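PDB 3III: CocE/NonD family hydrolase from Staphylococcus aureus subsp. aureus COL, which probably hydrolyses ester or amide bonds as a serine hydrolase of the alpha/beta-hydrolase superfamily, related to cocaine esterase and X-Pro dipeptidyl-peptidases. Local coordinates for residues A[70-76]-A[165-171]; A[190-194]-A[299-303]. One frame throughout, in Å; residues are numbered along the deposited sequence.

How the contacts relate
Both contacts are buried in the alpha/beta-hydrolase domain and reach the same central sheet. Contact 1 joins two neighbouring parallel strands, 67-74 and 162-168, and runs on into the turn and the first residues of helix 170-179, beside a bound palmitic acid. Contact 2 sets the next strand, 186-192, and the residues after it against helix 299-304. The chemistry follows the place. Contact 1 has a direct backbone bond, a tyrosine pair and bonds to the ligand. Contact 2 has no direct hydrogen bond and relies on a tryptophan-tyrosine pair and a shared water. The two meet directly: Asn166 OD1 lies 2.7 Å from Tyr303 OH, a probable hydrogen bond, and Val168 packs on Glu299 and Tyr303.

Contact 1 of 2, residues A[70-76]-A[165-171]; sequences VMSADTY and TNGVSYL. With PLM (palmitic acid), chain G.
Met71 and Thr165 form a parallel beta bridge, with strand axes 4.7 Å apart at closest and turned by 47°. Asn166 N donates to Met71 O at 3.0 Å. Past this bridge the strands diverge, and water 1 joins Ala73 N to Leu171 O. Strand 162-168 leads through Ser169 into helix 170-179. This strand-turn-helix, with the sequence Gly-Val-Ser-Tyr-Leu and positive phi at Ser169 (63°), fits the nucleophile elbow of the alpha/beta-hydrolase fold. Ser169 is therefore probably the nucleophile, and its OG is also hydrogen-bonded to His274. Leu171 lies alongside Asp74, its CG and CD1 each 3.4 Å from Asp74 OD2, which forms a salt bridge with Lys122. Asp74 OD1 accepts from Tyr76 N through its anti lone pair, making an Asx turn. Tyr170 turns the edge of its ring to the face of Tyr76, with centroids 4.9 Å apart and planes at 62°. With CG anti to the backbone N, Tyr170 reaches across to Thr75, whose OG1 gives Tyr170 OH a weak hydrogen bond; the stronger one is with Glu142. One palmitic acid oxygen is held twice: PLM O1 accepts from Ser169 OG at 2.6 Å and from Tyr76 OH at 2.7 Å.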
loop_
_atom_site.group_PDB
_atom_site.type_symbol
_atom_site.label_atom_id
_atom_site.label_comp_id
_atom_site.label_asym_id
_atom_site.label_seq_id
_atom_site.Cartn_x
_atom_site.Cartn_y
_atom_site.Cartn_z
ATOM N N VAL A 70 -2.492 16.269 15.167
ATOM C CA VAL A 70 -2.288 15.052 14.403
ATOM C C VAL A 70 -3.655 14.381 14.279
ATOM O O VAL A 70 -4.354 14.219 15.276
ATOM C CB VAL A 70 -1.315 14.086 15.098
ATOM C CG1 VAL A 70 -1.178 12.764 14.275
ATOM C CG2 VAL A 70 0.099 14.765 15.324
HETATM N N MSE A 71 -4.070 14.041 13.059
HETATM C CA MSE A 71 -5.408 13.458 12.835
HETATM C C MSE A 71 -5.344 12.208 11.995
HETATM O O MSE A 71 -4.445 12.086 11.141
HETATM C CB MSE A 71 -6.287 14.462 12.104
HETATM C CG MSE A 71 -7.761 14.016 12.013
HETATM SE SE MSE A 71 -8.843 15.487 11.215
HETATM C CE MSE A 71 -8.685 16.790 12.686
ATOM N N SER A 72 -6.203 11.227 12.304
ATOM C CA SER A 72 -6.437 10.115 11.406
ATOM C C SER A 72 -7.926 9.833 11.331
ATOM O O SER A 72 -8.733 10.135 12.283
ATOM C CB SER A 72 -5.663 8.853 11.821
ATOM O OG SER A 72 -6.266 8.247 12.953
ATOM N N ALA A 73 -8.330 9.214 10.217
ATOM C CA ALA A 73 -9.756 8.897 10.000
ATOM C C ALA A 73 -9.964 7.601 9.205
ATOM O O ALA A 73 -9.306 7.340 8.203
ATOM C CB ALA A 73 -10.453 10.043 9.332
ATOM N N ASP A 74 -10.947 6.809 9.648
ATOM C CA ASP A 74 -11.306 5.572 9.026
ATOM C C ASP A 74 -12.725 5.181 9.455
ATOM O O ASP A 74 -13.407 5.909 10.160
ATOM C CB ASP A 74 -10.293 4.482 9.432
ATOM C CG ASP A 74 -10.204 4.331 10.895
ATOM O OD1 ASP A 74 -11.162 3.804 11.481
ATOM O OD2 ASP A 74 -9.223 4.839 11.467
ATOM N N THR A 75 -13.171 4.056 8.944
ATOM C CA THR A 75 -14.446 3.477 9.309
ATOM C C THR A 75 -14.326 2.158 10.077
ATOM O O THR A 75 -15.261 1.379 10.143
ATOM C CB THR A 75 -15.322 3.298 8.081
ATOM O OG1 THR A 75 -14.666 2.473 7.133
ATOM C CG2 THR A 75 -15.703 4.649 7.443
ATOM N N TYR A 76 -13.169 1.923 10.687
ATOM C CA TYR A 76 -12.922 0.681 11.429
ATOM C C TYR A 76 -13.326 0.706 12.908
ATOM O O TYR A 76 -13.376 -0.340 13.526
ATOM C CB TYR A 76 -11.443 0.323 11.332
ATOM C CG TYR A 76 -10.926 -0.006 9.967
ATOM C CD1 TYR A 76 -11.759 -0.405 8.930
ATOM C CD2 TYR A 76 -9.561 -0.058 9.739
ATOM C CE1 TYR A 76 -11.205 -0.780 7.684
ATOM C CE2 TYR A 76 -9.028 -0.466 8.504
ATOM C CZ TYR A 76 -9.838 -0.821 7.503
ATOM O OH TYR A 76 -9.275 -1.222 6.279
ATOM N N THR A 165 -2.145 15.019 8.897
ATOM C CA THR A 165 -2.735 13.686 8.932
ATOM C C THR A 165 -1.695 12.599 8.896
ATOM O O THR A 165 -0.577 12.797 8.383
ATOM C CB THR A 165 -3.734 13.506 7.796
ATOM O OG1 THR A 165 -3.092 13.781 6.557
ATOM C CG2 THR A 165 -4.982 14.430 7.971
ATOM N N ASN A 166 -2.034 11.439 9.477
ATOM C CA ASN A 166 -1.035 10.400 9.685
ATOM C C ASN A 166 -1.713 9.083 9.936
ATOM O O ASN A 166 -2.697 9.036 10.676
ATOM C CB ASN A 166 -0.225 10.778 10.933
ATOM C CG ASN A 166 0.996 9.924 11.174
ATOM O OD1 ASN A 166 1.229 8.890 10.543
ATOM N ND2 ASN A 166 1.814 10.358 12.165
ATOM N N GLY A 167 -1.188 8.003 9.385
ATOM C CA GLY A 167 -1.755 6.710 9.638
ATOM C C GLY A 167 -1.507 5.718 8.494
ATOM O O GLY A 167 -1.034 6.103 7.433
ATOM N N VAL A 168 -1.898 4.462 8.739
ATOM C CA VAL A 168 -1.540 3.316 7.887
ATOM C C VAL A 168 -2.787 2.755 7.228
ATOM O O VAL A 168 -3.870 2.732 7.855
ATOM C CB VAL A 168 -0.865 2.205 8.768
ATOM C CG1 VAL A 168 -0.490 0.988 7.947
ATOM C CG2 VAL A 168 0.418 2.840 9.472
ATOM N N SER A 169 -2.601 2.270 6.006
ATOM C CA SER A 169 -3.571 1.465 5.253
ATOM C C SER A 169 -4.822 2.337 4.999
ATOM O O SER A 169 -4.704 3.366 4.361
ATOM C CB SER A 169 -3.869 0.152 5.977
ATOM O OG SER A 169 -4.743 -0.640 5.180
ATOM N N TYR A 170 -6.008 1.967 5.474
ATOM C CA TYR A 170 -7.228 2.811 5.241
ATOM C C TYR A 170 -6.944 4.270 5.700
ATOM O O TYR A 170 -7.332 5.226 5.038
ATOM C CB TYR A 170 -8.411 2.271 6.038
ATOM C CG TYR A 170 -9.792 2.726 5.657
ATOM C CD1 TYR A 170 -10.732 1.791 5.221
ATOM C CD2 TYR A 170 -10.210 4.049 5.827
ATOM C CE1 TYR A 170 -12.039 2.172 4.903
ATOM C CE2 TYR A 170 -11.517 4.459 5.495
ATOM C CZ TYR A 170 -12.425 3.495 5.025
ATOM O OH TYR A 170 -13.728 3.883 4.725
ATOM N N LEU A 171 -6.219 4.415 6.818
ATOM C CA LEU A 171 -5.858 5.699 7.381
ATOM C C LEU A 171 -4.883 6.511 6.497
ATOM O O LEU A 171 -4.688 7.719 6.723
ATOM C CB LEU A 171 -5.336 5.545 8.822
ATOM C CG LEU A 171 -6.262 4.916 9.900
ATOM C CD1 LEU A 171 -6.619 3.483 9.689
ATOM C CD2 LEU A 171 -5.539 5.115 11.257
HETATM C C1 PLM G . -6.346 -3.051 6.665
HETATM O O1 PLM G . -6.661 -1.902 6.361
HETATM O O2 PLM G . -5.183 -3.417 6.419
HETATM C C2 PLM G . -7.373 -3.953 7.270
HETATM C C3 PLM G . -6.775 -5.241 7.810
HETATM C C4 PLM G . -7.741 -6.140 8.582
HETATM C C5 PLM G . -7.041 -7.284 9.373
HETATM C C6 PLM G . -7.894 -8.551 9.659
HETATM C C7 PLM G . -7.988 -9.122 11.096
HETATM C C8 PLM G . -7.064 -10.312 11.467
HETATM O O HOH W 1 -6.455 9.276 7.934
#

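Contact 2 of 2, residues A[190-194]-A[299-303]; sequences IPWEG and EWESY
Trp192 and Tyr303 form the tight part of this contact, an edge-to-face aromatic pair. It joins strand 186-192 of the central alpha/beta-hydrolase sheet to helix 299-304. The edge of Tyr303 is turned to the face of Trp192, with centroids of the phenol ring and the five-membered ring 5.0 Å apart and planes at 66°. Tyr303 CD1 sits over one face of the indole, 3.4 Å from Trp192 CG. Tyr303 CB covers the five-membered ring of that indole in a CH-pi contact, 25° off the ring normal. Trp192 CG, anti to its backbone N, carries the indole to this meeting. The hydroxyl of Tyr303 is hydrogen-bonded to Asn166 of contact 1.

The other part is looser and held by water. Glu193 and Glu299 approach through one carboxylate oxygen and the aliphatic part of the other chain, with Glu193 OE1 3.5 Å from Glu299 CG. Their carboxylates do not pair, and Glu193 OE2 bonds to Thr270 instead. Glu299 also touches Ser169, so this side borders the probable active site. Water 2 links the two segments. It accepts from Trp192 NE1 at 2.9 Å, and donates to Glu193 OE1 at 2.7 Å and to Glu299 O at 2.7 Å.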
loop_
_atom_site.group_PDB
_atom_site.type_symbol
_atom_site.label_atom_id
_atom_site.label_comp_id
_atom_site.label_asym_id
_atom_site.label_seq_id
_atom_site.Cartn_x
_atom_site.Cartn_y
_atom_site.Cartn_z
ATOM N N ILE A 190 1.181 12.296 6.185
ATOM C CA ILE A 190 2.019 11.106 6.278
ATOM C C ILE A 190 1.140 9.882 5.892
ATOM O O ILE A 190 0.609 9.163 6.774
ATOM C CB ILE A 190 2.622 10.926 7.670
ATOM C CG1 ILE A 190 3.358 12.200 8.133
ATOM C CG2 ILE A 190 3.603 9.722 7.701
ATOM C CD1 ILE A 190 3.883 12.085 9.561
ATOM N N PRO A 191 0.919 9.691 4.572
ATOM C CA PRO A 191 0.216 8.488 4.138
ATOM C C PRO A 191 1.193 7.314 4.214
ATOM O O PRO A 191 2.044 7.119 3.321
ATOM C CB PRO A 191 -0.162 8.809 2.700
ATOM C CG PRO A 191 0.885 9.810 2.260
ATOM C CD PRO A 191 1.113 10.648 3.451
ATOM N N TRP A 192 1.126 6.573 5.313
ATOM C CA TRP A 192 2.068 5.531 5.580
ATOM C C TRP A 192 1.505 4.208 5.040
ATOM O O TRP A 192 0.856 3.453 5.763
ATOM C CB TRP A 192 2.373 5.443 7.089
ATOM C CG TRP A 192 3.639 4.684 7.349
ATOM C CD1 TRP A 192 3.806 3.330 7.338
ATOM C CD2 TRP A 192 4.935 5.231 7.671
ATOM N NE1 TRP A 192 5.099 3.008 7.672
ATOM C CE2 TRP A 192 5.819 4.143 7.849
ATOM C CE3 TRP A 192 5.423 6.516 7.820
ATOM C CZ2 TRP A 192 7.183 4.306 8.151
ATOM C CZ3 TRP A 192 6.763 6.695 8.112
ATOM C CH2 TRP A 192 7.650 5.595 8.256
ATOM N N GLU A 193 1.808 3.934 3.767
ATOM C CA GLU A 193 1.281 2.754 3.030
ATOM C C GLU A 193 -0.225 2.890 2.749
ATOM O O GLU A 193 -1.081 2.440 3.534
ATOM C CB GLU A 193 1.583 1.416 3.702
ATOM C CG GLU A 193 3.113 1.135 3.776
ATOM C CD GLU A 193 3.425 -0.318 3.699
ATOM O OE1 GLU A 193 3.952 -0.856 4.708
ATOM O OE2 GLU A 193 3.134 -0.892 2.630
ATOM N N GLY A 194 -0.529 3.526 1.620
ATOM C CA GLY A 194 -1.905 3.552 1.138
ATOM C C GLY A 194 -2.073 3.598 -0.367
ATOM O O GLY A 194 -1.479 4.429 -1.046
ATOM N N GLU A 299 4.608 -4.064 7.843
ATOM C CA GLU A 299 3.839 -2.809 7.693
ATOM C C GLU A 299 3.635 -1.994 8.962
ATOM O O GLU A 299 4.216 -0.893 9.097
ATOM C CB GLU A 299 2.499 -3.123 7.012
ATOM C CG GLU A 299 1.476 -1.999 6.828
ATOM C CD GLU A 299 0.176 -2.513 6.225
ATOM O OE1 GLU A 299 0.165 -3.687 5.788
ATOM O OE2 GLU A 299 -0.856 -1.816 6.189
ATOM N N TRP A 300 2.816 -2.509 9.871
ATOM C CA TRP A 300 2.530 -1.809 11.131
ATOM C C TRP A 300 3.776 -1.823 12.025
ATOM O O TRP A 300 4.035 -0.862 12.752
ATOM C CB TRP A 300 1.323 -2.406 11.871
ATOM C CG TRP A 300 0.032 -2.235 11.122
ATOM C CD1 TRP A 300 -0.744 -1.102 11.053
ATOM C CD2 TRP A 300 -0.617 -3.208 10.304
ATOM N NE1 TRP A 300 -1.832 -1.320 10.248
ATOM C CE2 TRP A 300 -1.767 -2.593 9.754
ATOM C CE3 TRP A 300 -0.327 -4.541 9.969
ATOM C CZ2 TRP A 300 -2.659 -3.265 8.934
ATOM C CZ3 TRP A 300 -1.186 -5.214 9.137
ATOM C CH2 TRP A 300 -2.341 -4.570 8.600
ATOM N N GLU A 301 4.562 -2.894 11.984
ATOM C CA GLU A 301 5.821 -2.919 12.728
ATOM C C GLU A 301 6.741 -1.713 12.389
ATOM O O GLU A 301 7.265 -1.025 13.279
ATOM C CB GLU A 301 6.521 -4.248 12.512
ATOM C CG GLU A 301 7.982 -4.293 13.100
ATOM C CD GLU A 301 8.655 -5.581 12.702
ATOM O OE1 GLU A 301 8.233 -6.669 13.246
ATOM O OE2 GLU A 301 9.577 -5.519 11.870
ATOM N N SER A 302 6.880 -1.403 11.105
ATOM C CA SER A 302 7.744 -0.351 10.706
ATOM C C SER A 302 7.144 1.046 11.071
ATOM O O SER A 302 7.905 1.947 11.436
ATOM C CB SER A 302 8.077 -0.400 9.223
ATOM O OG SER A 302 8.722 -1.608 8.805
ATOM N N TYR A 303 5.817 1.198 10.984
ATOM C CA TYR A 303 5.155 2.440 11.317
ATOM C C TYR A 303 5.427 2.860 12.756
ATOM O O TYR A 303 5.771 4.017 13.045
ATOM C CB TYR A 303 3.656 2.303 11.098
ATOM C CG TYR A 303 2.885 3.523 11.473
ATOM C CD1 TYR A 303 3.007 4.671 10.726
ATOM C CD2 TYR A 303 1.974 3.502 12.534
ATOM C CE1 TYR A 303 2.287 5.798 11.044
ATOM C CE2 TYR A 303 1.253 4.635 12.884
ATOM C CZ TYR A 303 1.430 5.793 12.114
ATOM O OH TYR A 303 0.697 6.913 12.372
HETATM O O HOH W 2 5.162 0.221 6.822
#